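Local coordinates for protein fructosyl amine: oxygen oxidoreductase (Aspergillus fumigatus, PDB 3DJD) that binds FAD and acts as a fructosamine oxidase, passing electrons from fructosyl amines to molecular oxygen, at residues Leu97-Ser102 against Ile257-Arg262. Sequence-based numbering, arbitrary orientation.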
ATOM      1  N   LEU A  97      -6.938  -3.597  17.270  1.00 13.89           N
ATOM      2  CA  LEU A  97      -8.281  -3.066  17.506  1.00 14.32           C
ATOM      3  C   LEU A  97      -8.866  -2.591  16.181  1.00 15.74           C
ATOM      4  O   LEU A  97      -8.232  -1.817  15.478  1.00 15.61           O
ATOM      5  CB  LEU A  97      -8.226  -1.906  18.489  1.00 14.32           C
ATOM      6  CG  LEU A  97      -9.575  -1.168  18.644  1.00 13.64           C
ATOM      7  CD1 LEU A  97     -10.540  -2.001  19.524  1.00 15.32           C
ATOM      8  CD2 LEU A  97      -9.375   0.189  19.228  1.00 15.81           C
HETATM    9  N   MSE A  98     -10.072  -3.054  15.853  1.00 17.57           N
HETATM   10  CA  MSE A  98     -10.805  -2.554  14.684  1.00 21.26           C
HETATM   11  C   MSE A  98     -12.079  -1.912  15.207  1.00 18.54           C
HETATM   12  O   MSE A  98     -12.927  -2.580  15.796  1.00 17.60           O
HETATM   13  CB  MSE A  98     -11.156  -3.671  13.712  1.00 20.46           C
HETATM   14  CG  MSE A  98      -9.954  -4.434  13.155  1.00 25.05           C
HETATM   15 SE   MSE A  98     -10.457  -6.284  12.692  1.00 35.93          SE
HETATM   16  CE  MSE A  98     -10.297  -7.074  14.499  1.00 30.47           C
ATOM     17  N   SER A  99     -12.184  -0.601  15.031  1.00 18.22           N
ATOM     18  CA  SER A  99     -13.273   0.129  15.667  1.00 17.73           C
ATOM     19  C   SER A  99     -13.917   1.184  14.774  1.00 18.03           C
ATOM     20  O   SER A  99     -13.449   1.469  13.676  1.00 15.21           O
ATOM     21  CB  SER A  99     -12.795   0.772  16.976  1.00 16.94           C
ATOM     22  OG  SER A  99     -11.768   1.722  16.749  1.00 18.12           O
ATOM     23  N   ALA A 100     -15.000   1.761  15.291  1.00 18.93           N
ATOM     24  CA  ALA A 100     -15.759   2.792  14.571  1.00 20.46           C
ATOM     25  C   ALA A 100     -16.528   3.646  15.566  1.00 22.67           C
ATOM     26  O   ALA A 100     -16.532   3.359  16.769  1.00 21.89           O
ATOM     27  CB  ALA A 100     -16.721   2.161  13.587  1.00 20.51           C
ATOM     28  N   CYS A 101     -17.173   4.691  15.049  1.00 25.29           N
ATOM     29  CA  CYS A 101     -17.872   5.685  15.887  1.00 28.44           C
ATOM     30  C   CYS A 101     -19.374   5.776  15.597  1.00 29.76           C
ATOM     31  O   CYS A 101     -20.126   6.355  16.382  1.00 31.09           O
ATOM     32  CB  CYS A 101     -17.250   7.058  15.691  1.00 28.56           C
ATOM     33  SG  CYS A 101     -15.638   7.212  16.431  1.00 32.01           S
ATOM     34  N   SER A 102     -19.785   5.224  14.461  1.00 30.91           N
ATOM     35  CA  SER A 102     -21.160   5.301  13.983  1.00 32.58           C
ATOM     36  C   SER A 102     -21.577   3.908  13.541  1.00 33.35           C
ATOM     37  O   SER A 102     -20.726   3.053  13.302  1.00 33.38           O
ATOM     38  CB  SER A 102     -21.255   6.271  12.798  1.00 32.56           C
ATOM     39  OG  SER A 102     -20.699   5.701  11.617  1.00 33.12           O
ATOM     40  N   ILE A 257      -3.824   0.280  16.929  1.00 10.89           N
ATOM     41  CA  ILE A 257      -5.131   0.913  17.225  1.00 11.91           C
ATOM     42  C   ILE A 257      -5.725   1.476  15.927  1.00 11.80           C
ATOM     43  O   ILE A 257      -5.135   2.358  15.307  1.00 12.05           O
ATOM     44  CB  ILE A 257      -4.981   2.033  18.288  1.00 12.58           C
ATOM     45  CG1 ILE A 257      -4.409   1.460  19.604  1.00 13.37           C
ATOM     46  CG2 ILE A 257      -6.349   2.767  18.548  1.00 12.06           C
ATOM     47  CD1 ILE A 257      -5.226   0.317  20.169  1.00 15.04           C
ATOM     48  N   PHE A 258      -6.893   0.970  15.527  1.00 12.37           N
ATOM     49  CA  PHE A 258      -7.495   1.405  14.261  1.00 13.46           C
ATOM     50  C   PHE A 258      -8.980   1.719  14.404  1.00 13.27           C
ATOM     51  O   PHE A 258      -9.734   0.921  14.939  1.00 12.72           O
ATOM     52  CB  PHE A 258      -7.248   0.351  13.161  1.00 13.28           C
ATOM     53  CG  PHE A 258      -8.062   0.569  11.890  1.00 16.81           C
ATOM     54  CD1 PHE A 258      -7.673   1.501  10.945  1.00 20.09           C
ATOM     55  CD2 PHE A 258      -9.211  -0.171  11.653  1.00 19.69           C
ATOM     56  CE1 PHE A 258      -8.414   1.688   9.767  1.00 19.58           C
ATOM     57  CE2 PHE A 258      -9.964   0.020  10.482  1.00 20.24           C
ATOM     58  CZ  PHE A 258      -9.564   0.946   9.554  1.00 17.91           C
ATOM     59  N   ASN A 259      -9.362   2.922  13.969  1.00 14.16           N
ATOM     60  CA  ASN A 259     -10.760   3.322  13.907  1.00 14.73           C
ATOM     61  C   ASN A 259     -11.046   3.751  12.470  1.00 14.94           C
ATOM     62  O   ASN A 259     -10.424   4.708  11.968  1.00 13.99           O
ATOM     63  CB  ASN A 259     -11.033   4.460  14.885  1.00 15.78           C
ATOM     64  CG  ASN A 259     -12.490   4.896  14.869  1.00 16.34           C
ATOM     65  OD1 ASN A 259     -13.049   5.166  13.807  1.00 15.85           O
ATOM     66  ND2 ASN A 259     -13.110   4.949  16.043  1.00 18.10           N
ATOM     67  N   ILE A 260     -11.969   3.026  11.825  1.00 14.80           N
ATOM     68  CA  ILE A 260     -12.316   3.202  10.406  1.00 16.38           C
ATOM     69  C   ILE A 260     -12.765   4.635  10.045  1.00 16.39           C
ATOM     70  O   ILE A 260     -12.717   5.020   8.876  1.00 15.34           O
ATOM     71  CB  ILE A 260     -13.389   2.141   9.965  1.00 16.36           C
ATOM     72  CG1 ILE A 260     -13.421   1.948   8.435  1.00 17.82           C
ATOM     73  CG2 ILE A 260     -14.759   2.456  10.540  1.00 17.96           C
ATOM     74  CD1 ILE A 260     -14.473   0.959   7.967  1.00 18.37           C
ATOM     75  N   GLU A 261     -13.195   5.405  11.050  1.00 16.69           N
ATOM     76  CA  GLU A 261     -13.678   6.779  10.836  1.00 17.85           C
ATOM     77  C   GLU A 261     -12.754   7.854  11.399  1.00 17.33           C
ATOM     78  O   GLU A 261     -13.101   9.039  11.390  1.00 17.94           O
ATOM     79  CB  GLU A 261     -15.088   6.931  11.431  1.00 17.57           C
ATOM     80  CG  GLU A 261     -16.067   5.940  10.839  1.00 19.43           C
ATOM     81  CD  GLU A 261     -17.469   6.055  11.436  1.00 20.26           C
ATOM     82  OE1 GLU A 261     -17.785   5.252  12.315  1.00 22.05           O
ATOM     83  OE2 GLU A 261     -18.246   6.942  11.021  1.00 24.49           O
ATOM     84  N   ARG A 262     -11.574   7.449  11.885  1.00 15.41           N
ATOM     85  CA  ARG A 262     -10.664   8.372  12.517  1.00 14.73           C
ATOM     86  C   ARG A 262      -9.229   8.188  12.016  1.00 13.53           C
ATOM     87  O   ARG A 262      -8.565   9.144  11.640  1.00 13.31           O
ATOM     88  CB  ARG A 262     -10.700   8.179  14.043  1.00 15.44           C
ATOM     89  CG  ARG A 262     -12.075   8.410  14.693  1.00 17.80           C
ATOM     90  CD  ARG A 262     -12.364   9.912  14.801  1.00 23.31           C
ATOM     91  NE  ARG A 262     -13.587  10.170  15.565  1.00 27.18           N
ATOM     92  CZ  ARG A 262     -14.810  10.222  15.042  1.00 29.04           C
ATOM     93  NH1 ARG A 262     -15.003  10.026  13.742  1.00 30.32           N
ATOM     94  NH2 ARG A 262     -15.852  10.468  15.832  1.00 30.34           N
TER
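Ser-99 bonds across to Phe-258 and Ile-260 with its N, OG and O. Its N and its OG both donate to Phe-258 O, at 2.9 and 2.8 Å, and come from opposite faces of the carbonyl plane, so one oxygen is gripped twice. With chi1 at 62°, OG is tucked between the backbone N and the carbonyl carbon, which turns it across the gap toward Phe-258 O. Ser-99 O in turn accepts from Ile-260 N in a nearly straight bond of 2.8 Å, and Asn-259 CA-H points to the same oxygen. The bond from Phe-258 N to Leu-97 O is weak by comparison. These are parallel strands of the large mixed sheet that accompanies the FAD-binding domain in this MSOX/MTOX-family fold; on the other edge of 97-100, strand 147-151 runs antiparallel. The side chain of Phe-258 lies about 6 Å from that of Val-54, an FAD-binding residue.

Where the strands end, the carboxylate of Glu-261 takes over from the sheet bonds. Its OE1 accepts from Cys-101 N, which comes from above the carboxylate plane, and from Ser-102 N on the syn side, both at 2.9 Å; OE2 accepts from Ser-102 OG at 2.8 Å. Ser-102 is the N-cap of helix 103-108, its OG also bonded to Gly-105 N, so the acid sits at the helix start, where its negative charge is probably favoured. Asn-259 OD1 closes an Asx turn by accepting from Glu-261 N, while ND2 makes a weak bond to Cys-101 SG. That sulfur lies 3.3 Å from Arg-262 NH2, over one guanidinium face; the arginine's NH1 donates to Glu-261 O, and its NE forms a salt bridge with Glu-319.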